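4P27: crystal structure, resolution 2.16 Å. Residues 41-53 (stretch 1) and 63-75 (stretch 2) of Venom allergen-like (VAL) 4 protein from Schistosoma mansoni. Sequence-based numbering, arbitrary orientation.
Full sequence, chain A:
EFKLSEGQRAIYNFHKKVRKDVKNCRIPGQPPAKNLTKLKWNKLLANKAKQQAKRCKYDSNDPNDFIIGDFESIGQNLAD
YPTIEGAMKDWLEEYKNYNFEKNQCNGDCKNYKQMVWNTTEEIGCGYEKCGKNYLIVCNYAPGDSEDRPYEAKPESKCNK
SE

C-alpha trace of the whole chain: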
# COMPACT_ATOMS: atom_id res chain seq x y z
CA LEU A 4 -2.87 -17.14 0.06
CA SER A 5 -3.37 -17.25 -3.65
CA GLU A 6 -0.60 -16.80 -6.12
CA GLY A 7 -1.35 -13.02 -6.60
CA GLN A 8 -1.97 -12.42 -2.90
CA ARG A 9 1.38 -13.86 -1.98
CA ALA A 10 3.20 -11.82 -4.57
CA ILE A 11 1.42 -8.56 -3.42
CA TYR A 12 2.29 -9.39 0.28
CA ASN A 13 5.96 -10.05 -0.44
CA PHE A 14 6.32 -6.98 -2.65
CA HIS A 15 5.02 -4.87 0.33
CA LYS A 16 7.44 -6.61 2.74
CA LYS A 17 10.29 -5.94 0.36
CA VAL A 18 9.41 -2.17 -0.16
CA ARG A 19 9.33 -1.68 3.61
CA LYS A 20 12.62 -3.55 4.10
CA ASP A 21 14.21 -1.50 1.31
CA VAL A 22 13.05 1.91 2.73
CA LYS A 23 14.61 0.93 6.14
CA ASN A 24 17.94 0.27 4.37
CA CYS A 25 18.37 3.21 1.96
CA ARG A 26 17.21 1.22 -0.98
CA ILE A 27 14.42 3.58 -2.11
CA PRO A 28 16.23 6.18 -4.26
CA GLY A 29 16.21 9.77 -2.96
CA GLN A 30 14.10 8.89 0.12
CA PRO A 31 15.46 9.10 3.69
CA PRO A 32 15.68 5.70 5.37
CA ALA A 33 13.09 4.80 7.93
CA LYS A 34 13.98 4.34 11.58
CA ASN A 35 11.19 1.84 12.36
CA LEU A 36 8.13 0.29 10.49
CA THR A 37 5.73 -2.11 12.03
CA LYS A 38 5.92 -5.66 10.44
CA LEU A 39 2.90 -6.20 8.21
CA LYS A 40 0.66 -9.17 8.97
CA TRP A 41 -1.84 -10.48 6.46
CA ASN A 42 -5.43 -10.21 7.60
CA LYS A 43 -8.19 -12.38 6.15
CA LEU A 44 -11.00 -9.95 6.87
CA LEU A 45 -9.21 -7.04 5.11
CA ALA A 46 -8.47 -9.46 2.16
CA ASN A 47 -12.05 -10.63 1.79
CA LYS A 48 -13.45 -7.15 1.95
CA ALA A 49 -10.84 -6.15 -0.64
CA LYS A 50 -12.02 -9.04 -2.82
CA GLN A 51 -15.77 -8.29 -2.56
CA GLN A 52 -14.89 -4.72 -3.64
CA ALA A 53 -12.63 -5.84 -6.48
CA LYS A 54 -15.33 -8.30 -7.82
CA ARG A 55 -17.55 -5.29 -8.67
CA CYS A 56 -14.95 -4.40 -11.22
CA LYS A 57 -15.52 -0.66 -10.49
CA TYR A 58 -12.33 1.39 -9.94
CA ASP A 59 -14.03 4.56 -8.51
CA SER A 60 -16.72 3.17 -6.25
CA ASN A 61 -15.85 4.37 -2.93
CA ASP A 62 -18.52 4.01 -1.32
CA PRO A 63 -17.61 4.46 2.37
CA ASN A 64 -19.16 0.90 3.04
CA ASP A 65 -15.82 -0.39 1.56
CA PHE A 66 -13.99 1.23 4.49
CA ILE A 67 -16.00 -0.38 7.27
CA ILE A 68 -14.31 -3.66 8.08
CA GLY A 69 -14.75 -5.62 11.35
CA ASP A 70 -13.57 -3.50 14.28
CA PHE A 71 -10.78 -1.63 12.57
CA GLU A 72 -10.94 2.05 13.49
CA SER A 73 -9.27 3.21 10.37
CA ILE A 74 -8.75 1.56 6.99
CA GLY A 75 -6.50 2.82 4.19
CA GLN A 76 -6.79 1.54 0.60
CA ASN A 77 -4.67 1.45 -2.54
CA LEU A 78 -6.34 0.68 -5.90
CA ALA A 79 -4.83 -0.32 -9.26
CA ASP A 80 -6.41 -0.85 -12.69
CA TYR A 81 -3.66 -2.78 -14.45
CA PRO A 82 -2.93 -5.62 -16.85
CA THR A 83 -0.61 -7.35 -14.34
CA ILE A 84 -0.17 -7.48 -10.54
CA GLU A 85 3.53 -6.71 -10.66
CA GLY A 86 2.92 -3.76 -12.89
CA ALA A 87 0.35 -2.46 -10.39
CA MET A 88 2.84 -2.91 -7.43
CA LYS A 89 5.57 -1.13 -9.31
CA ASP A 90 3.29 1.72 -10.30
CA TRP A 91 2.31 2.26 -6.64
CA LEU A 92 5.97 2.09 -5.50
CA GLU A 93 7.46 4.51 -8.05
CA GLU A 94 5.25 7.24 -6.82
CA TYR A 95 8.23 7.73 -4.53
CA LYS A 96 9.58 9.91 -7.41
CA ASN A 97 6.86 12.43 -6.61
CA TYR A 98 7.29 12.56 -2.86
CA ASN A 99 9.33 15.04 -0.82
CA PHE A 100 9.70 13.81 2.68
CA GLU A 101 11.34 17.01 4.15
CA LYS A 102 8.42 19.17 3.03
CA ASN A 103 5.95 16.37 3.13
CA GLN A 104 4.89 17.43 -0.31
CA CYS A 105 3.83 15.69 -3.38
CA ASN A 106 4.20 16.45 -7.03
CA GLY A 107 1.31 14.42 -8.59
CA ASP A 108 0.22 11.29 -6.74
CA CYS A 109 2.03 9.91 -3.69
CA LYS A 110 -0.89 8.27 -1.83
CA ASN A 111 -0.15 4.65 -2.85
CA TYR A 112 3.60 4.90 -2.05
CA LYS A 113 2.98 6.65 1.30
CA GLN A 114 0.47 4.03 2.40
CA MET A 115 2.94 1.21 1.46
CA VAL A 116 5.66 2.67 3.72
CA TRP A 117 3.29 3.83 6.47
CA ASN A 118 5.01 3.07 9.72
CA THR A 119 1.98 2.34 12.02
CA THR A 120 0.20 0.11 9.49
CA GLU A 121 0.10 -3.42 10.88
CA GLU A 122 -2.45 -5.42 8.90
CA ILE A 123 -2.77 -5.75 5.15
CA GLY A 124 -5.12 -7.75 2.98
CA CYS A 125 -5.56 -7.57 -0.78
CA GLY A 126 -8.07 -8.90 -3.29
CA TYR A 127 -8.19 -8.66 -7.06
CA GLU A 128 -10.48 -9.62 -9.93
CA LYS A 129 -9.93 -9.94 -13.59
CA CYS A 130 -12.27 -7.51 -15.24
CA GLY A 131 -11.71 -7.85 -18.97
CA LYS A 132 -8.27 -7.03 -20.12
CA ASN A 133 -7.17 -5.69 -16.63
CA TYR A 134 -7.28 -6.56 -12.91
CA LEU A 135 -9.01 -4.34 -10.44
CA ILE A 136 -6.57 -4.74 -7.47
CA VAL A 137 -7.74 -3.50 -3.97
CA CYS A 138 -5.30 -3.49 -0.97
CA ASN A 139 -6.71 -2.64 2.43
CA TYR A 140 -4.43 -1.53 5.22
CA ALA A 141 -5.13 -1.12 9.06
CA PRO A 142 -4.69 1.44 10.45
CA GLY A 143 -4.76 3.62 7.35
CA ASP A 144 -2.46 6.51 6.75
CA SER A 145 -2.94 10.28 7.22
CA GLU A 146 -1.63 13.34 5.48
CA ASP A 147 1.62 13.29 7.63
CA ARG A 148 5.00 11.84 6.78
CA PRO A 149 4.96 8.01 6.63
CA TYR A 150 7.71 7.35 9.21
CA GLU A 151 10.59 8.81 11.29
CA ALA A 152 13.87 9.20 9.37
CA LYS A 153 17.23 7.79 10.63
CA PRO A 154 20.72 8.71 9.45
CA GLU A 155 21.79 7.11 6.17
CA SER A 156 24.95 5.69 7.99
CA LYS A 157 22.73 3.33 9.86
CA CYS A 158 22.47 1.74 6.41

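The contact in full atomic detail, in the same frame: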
# COMPACT_ATOMS: atom_id res chain seq x y z
N TRP A 41 -0.71 -10.31 7.34
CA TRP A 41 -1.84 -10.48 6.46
C TRP A 41 -3.09 -10.63 7.26
O TRP A 41 -3.03 -11.20 8.29
CB TRP A 41 -1.65 -11.76 5.66
CG TRP A 41 -2.69 -11.91 4.60
CD1 TRP A 41 -3.86 -12.62 4.68
CD2 TRP A 41 -2.68 -11.29 3.31
NE1 TRP A 41 -4.57 -12.51 3.47
CE2 TRP A 41 -3.84 -11.72 2.62
CE3 TRP A 41 -1.76 -10.47 2.64
CZ2 TRP A 41 -4.15 -11.30 1.29
CZ3 TRP A 41 -2.07 -10.07 1.27
CH2 TRP A 41 -3.23 -10.51 0.65
N ASN A 42 -4.23 -10.16 6.79
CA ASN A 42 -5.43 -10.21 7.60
C ASN A 42 -6.58 -10.60 6.71
O ASN A 42 -6.79 -10.00 5.63
CB ASN A 42 -5.77 -8.88 8.20
CG ASN A 42 -7.08 -8.93 8.98
OD1 ASN A 42 -8.19 -8.73 8.47
ND2 ASN A 42 -6.95 -9.12 10.26
N LYS A 43 -7.29 -11.64 7.09
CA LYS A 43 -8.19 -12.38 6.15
C LYS A 43 -9.41 -11.53 5.91
O LYS A 43 -9.95 -11.51 4.81
CB LYS A 43 -8.66 -13.69 6.82
CG LYS A 43 -8.82 -14.89 5.92
CD LYS A 43 -7.85 -16.00 6.33
CE LYS A 43 -8.59 -17.20 6.91
NZ LYS A 43 -7.65 -18.14 7.59
N LEU A 44 -9.85 -10.84 6.96
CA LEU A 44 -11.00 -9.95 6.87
C LEU A 44 -10.75 -8.73 5.92
O LEU A 44 -11.65 -8.33 5.11
CB LEU A 44 -11.42 -9.45 8.27
CG LEU A 44 -12.91 -9.35 8.61
CD1 LEU A 44 -13.12 -8.49 9.86
CD2 LEU A 44 -13.82 -8.96 7.41
N LEU A 45 -9.58 -8.11 6.03
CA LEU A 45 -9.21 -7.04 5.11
C LEU A 45 -9.21 -7.62 3.65
O LEU A 45 -9.71 -6.95 2.72
CB LEU A 45 -7.87 -6.48 5.48
CG LEU A 45 -7.60 -5.66 6.74
CD1 LEU A 45 -6.16 -5.17 6.68
CD2 LEU A 45 -8.58 -4.46 6.83
N ALA A 46 -8.66 -8.83 3.48
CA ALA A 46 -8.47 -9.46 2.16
C ALA A 46 -9.82 -9.81 1.50
O ALA A 46 -10.07 -9.50 0.34
CB ALA A 46 -7.58 -10.68 2.24
N ASN A 47 -10.74 -10.34 2.29
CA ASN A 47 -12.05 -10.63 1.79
C ASN A 47 -12.82 -9.41 1.45
O ASN A 47 -13.58 -9.41 0.44
CB ASN A 47 -12.84 -11.45 2.82
CG ASN A 47 -12.24 -12.81 3.01
OD1 ASN A 47 -11.38 -13.24 2.23
ND2 ASN A 47 -12.65 -13.49 4.08
N LYS A 48 -12.69 -8.36 2.27
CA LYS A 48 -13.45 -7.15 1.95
C LYS A 48 -12.89 -6.56 0.67
O LYS A 48 -13.66 -6.08 -0.20
CB LYS A 48 -13.51 -6.17 3.08
CG LYS A 48 -14.51 -6.71 4.15
CD LYS A 48 -15.97 -6.28 3.95
CE LYS A 48 -16.02 -4.78 3.68
NZ LYS A 48 -17.41 -4.33 3.47
N ALA A 49 -11.57 -6.70 0.53
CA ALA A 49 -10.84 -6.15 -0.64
C ALA A 49 -11.40 -6.86 -1.86
O ALA A 49 -11.65 -6.24 -2.91
CB ALA A 49 -9.34 -6.41 -0.54
N LYS A 50 -11.56 -8.16 -1.71
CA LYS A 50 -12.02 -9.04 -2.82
C LYS A 50 -13.48 -8.80 -3.23
O LYS A 50 -13.79 -8.70 -4.41
CB LYS A 50 -11.86 -10.51 -2.39
CG LYS A 50 -11.90 -11.45 -3.58
CD LYS A 50 -10.55 -12.16 -3.73
CE LYS A 50 -10.40 -13.41 -2.83
NZ LYS A 50 -10.99 -14.62 -3.47
N GLN A 51 -14.41 -8.68 -2.25
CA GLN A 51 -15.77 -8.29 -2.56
C GLN A 51 -15.80 -6.98 -3.34
O GLN A 51 -16.57 -6.85 -4.28
CB GLN A 51 -16.64 -8.14 -1.27
CG GLN A 51 -16.82 -9.49 -0.53
CD GLN A 51 -17.32 -9.29 0.90
OE1 GLN A 51 -16.60 -9.53 1.88
NE2 GLN A 51 -18.54 -8.80 1.02
N GLN A 52 -14.97 -6.00 -2.94
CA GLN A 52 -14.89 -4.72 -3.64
C GLN A 52 -14.33 -5.02 -5.05
O GLN A 52 -14.89 -4.56 -6.03
CB GLN A 52 -13.91 -3.79 -2.99
CG GLN A 52 -13.82 -2.43 -3.68
CD GLN A 52 -13.15 -1.38 -2.79
OE1 GLN A 52 -13.16 -1.51 -1.57
NE2 GLN A 52 -12.61 -0.32 -3.39
N ALA A 53 -13.22 -5.74 -5.16
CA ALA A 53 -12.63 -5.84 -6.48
C ALA A 53 -13.57 -6.61 -7.47
O ALA A 53 -13.53 -6.35 -8.69
CB ALA A 53 -11.31 -6.57 -6.43
N PRO A 63 -17.97 4.78 0.97
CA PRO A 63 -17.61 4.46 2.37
C PRO A 63 -18.01 3.12 3.08
O PRO A 63 -17.31 2.77 4.01
CB PRO A 63 -18.01 5.74 3.11
CG PRO A 63 -17.60 6.80 2.11
CD PRO A 63 -18.18 6.24 0.82
N ASN A 64 -19.03 2.35 2.66
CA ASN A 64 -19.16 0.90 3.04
C ASN A 64 -17.83 0.07 2.81
O ASN A 64 -17.55 -0.91 3.49
CB ASN A 64 -20.37 0.23 2.28
CG ASN A 64 -20.90 -1.09 2.96
OD1 ASN A 64 -22.12 -1.44 2.90
ND2 ASN A 64 -20.00 -1.82 3.60
N ASP A 65 -17.01 0.43 1.83
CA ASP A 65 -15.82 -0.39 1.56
C ASP A 65 -14.74 -0.18 2.59
O ASP A 65 -13.79 -0.95 2.64
CB ASP A 65 -15.32 -0.02 0.18
CG ASP A 65 -16.21 -0.67 -0.90
OD1 ASP A 65 -16.82 -1.74 -0.62
OD2 ASP A 65 -16.28 -0.11 -1.98
N PHE A 66 -14.90 0.89 3.38
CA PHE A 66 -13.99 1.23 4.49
C PHE A 66 -14.45 0.81 5.89
O PHE A 66 -13.76 1.08 6.91
CB PHE A 66 -13.67 2.73 4.46
CG PHE A 66 -12.95 3.15 3.23
CD1 PHE A 66 -13.66 3.41 2.04
CD2 PHE A 66 -11.54 3.23 3.22
CE1 PHE A 66 -12.98 3.78 0.87
CE2 PHE A 66 -10.86 3.63 2.06
CZ PHE A 66 -11.58 3.88 0.88
N ILE A 67 -15.55 0.08 5.96
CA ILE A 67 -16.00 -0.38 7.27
C ILE A 67 -15.73 -1.85 7.35
O ILE A 67 -16.36 -2.60 6.63
CB ILE A 67 -17.53 -0.08 7.49
CG1 ILE A 67 -17.76 1.44 7.25
CG2 ILE A 67 -17.88 -0.54 8.91
CD1 ILE A 67 -19.23 1.96 7.11
N ILE A 68 -14.75 -2.29 8.15
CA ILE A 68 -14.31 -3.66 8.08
C ILE A 68 -14.10 -4.06 9.53
O ILE A 68 -13.30 -3.40 10.27
CB ILE A 68 -12.96 -3.85 7.22
CG1 ILE A 68 -13.16 -3.30 5.77
CG2 ILE A 68 -12.56 -5.35 7.15
CD1 ILE A 68 -11.87 -3.31 4.92
N GLY A 69 -14.82 -5.12 9.94
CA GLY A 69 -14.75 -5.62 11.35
C GLY A 69 -14.71 -4.50 12.30
O GLY A 69 -15.50 -3.57 12.12
N ASP A 70 -13.76 -4.53 13.24
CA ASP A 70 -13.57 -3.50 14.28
C ASP A 70 -12.52 -2.49 13.97
O ASP A 70 -12.24 -1.62 14.84
CB ASP A 70 -13.15 -4.14 15.66
CG ASP A 70 -14.20 -5.16 16.09
OD1 ASP A 70 -15.43 -4.90 15.88
OD2 ASP A 70 -13.79 -6.25 16.51
N PHE A 71 -11.91 -2.56 12.79
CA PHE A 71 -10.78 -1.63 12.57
C PHE A 71 -11.29 -0.20 12.68
O PHE A 71 -12.22 0.18 11.99
CB PHE A 71 -10.18 -1.90 11.18
CG PHE A 71 -9.46 -3.25 11.10
CD1 PHE A 71 -8.32 -3.48 11.85
CD2 PHE A 71 -9.98 -4.28 10.31
CE1 PHE A 71 -7.66 -4.70 11.80
CE2 PHE A 71 -9.32 -5.49 10.24
CZ PHE A 71 -8.19 -5.72 11.00
N GLU A 72 -10.61 0.63 13.44
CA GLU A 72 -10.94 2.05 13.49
C GLU A 72 -10.65 2.83 12.26
O GLU A 72 -11.23 3.91 12.08
CB GLU A 72 -10.05 2.72 14.55
CG GLU A 72 -10.21 2.10 15.90
CD GLU A 72 -11.25 2.82 16.69
OE1 GLU A 72 -11.70 3.89 16.22
OE2 GLU A 72 -11.60 2.33 17.79
N SER A 73 -9.58 2.46 11.56
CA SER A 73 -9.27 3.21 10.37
C SER A 73 -8.74 2.25 9.33
O SER A 73 -8.01 1.32 9.67
CB SER A 73 -8.35 4.40 10.71
OG SER A 73 -7.03 4.11 10.48
N ILE A 74 -9.13 2.45 8.07
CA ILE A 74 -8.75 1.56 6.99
C ILE A 74 -8.14 2.48 5.92
O ILE A 74 -8.74 3.49 5.58
CB ILE A 74 -10.01 0.83 6.41
CG1 ILE A 74 -10.55 -0.24 7.40
CG2 ILE A 74 -9.68 0.19 5.03
CD1 ILE A 74 -9.58 -1.43 7.63
N GLY A 75 -6.96 2.15 5.39
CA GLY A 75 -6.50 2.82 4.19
C GLY A 75 -6.70 1.87 3.02
O GLY A 75 -6.88 0.69 3.21
O HOH W 1 -15.96 -4.39 0.13
O HOH W 2 -12.83 -2.97 0.88

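One face of the helix that begins at residue 43 packs against a chain segment with little regular structure, and the three residues that cover the most surface are Lys-48, Leu-45 and Ile-68. The stretches bury 508 Å² by a mix of apolar packing and polar contact, with polar links toward the Asp-65 end.

Lys-48 contributes the largest share, and packs in part through its methylenes. Its CA-to-CB bond points toward the loop, and chi1 to chi3 all lie in the m well, so the chain bends along its partner. Its CB lies 3.8 Å from Ile-68 CD1 and its CE 3.7 Å from Ile-67 O. The ammonium then reaches the 3-10 segment, where Lys-48 NZ donates a weak hydrogen bond of 3.4 Å to Asn-64 O. A lysine suits this partly exposed place because its methylenes can cover an isoleucine while its charge ends beside backbone oxygen.

Ile-68 points toward the helix and packs against Leu-44, Leu-45 and Lys-48; its CG2 lies 3.8 Å from Leu-44 CD2, and its CD1 4.0 Å from Leu-45 CD2. Leu-45 leaves the helix sideways, but its end turns inward, with chi1 m and chi2 t. Its CD2 methyl is a shared hub, also 3.6 Å from Phe-71 CE2 and 3.3 Å from Ile-74 CD1. One buried leucine thus gathers three apolar side chains from the loop.

A type II' turn from Ile-68 to Phe-71, closed by Phe-71 N donating to Ile-68 O at 3.0 Å, helps bring those two side chains to the same helix. Gly-69 fits the turn twice over: its positive phi favours glycine, and an ideal CB would lie 2.7 Å from Leu-44 CD1, a clash. At the ring edge of Phe-71, Asn-42 ND2 approaches CZ at 3.7 Å. The other end of that amide caps the helix, Leu-45 N donating to Asn-42 OD1 at 2.9 Å.

At the far end, water replaces direct bonding. Gln-52 OE1 and Asp-65 OD2 are 3.4 Å apart, but both are acceptors and do not bond. Instead one water donates to Gln-52 OE1 (2.9 Å) and Asp-65 O (2.8 Å), and another to Lys-48 O and Asp-65 OD1, both at 2.9 Å. Both side chains are buried, and their polar atoms also hydrogen-bond to residues just outside the stretches, so these polar types suit the place. The rule: an apolar cluster at one end, a bent lysine across the middle, water-bridged polar groups at the other.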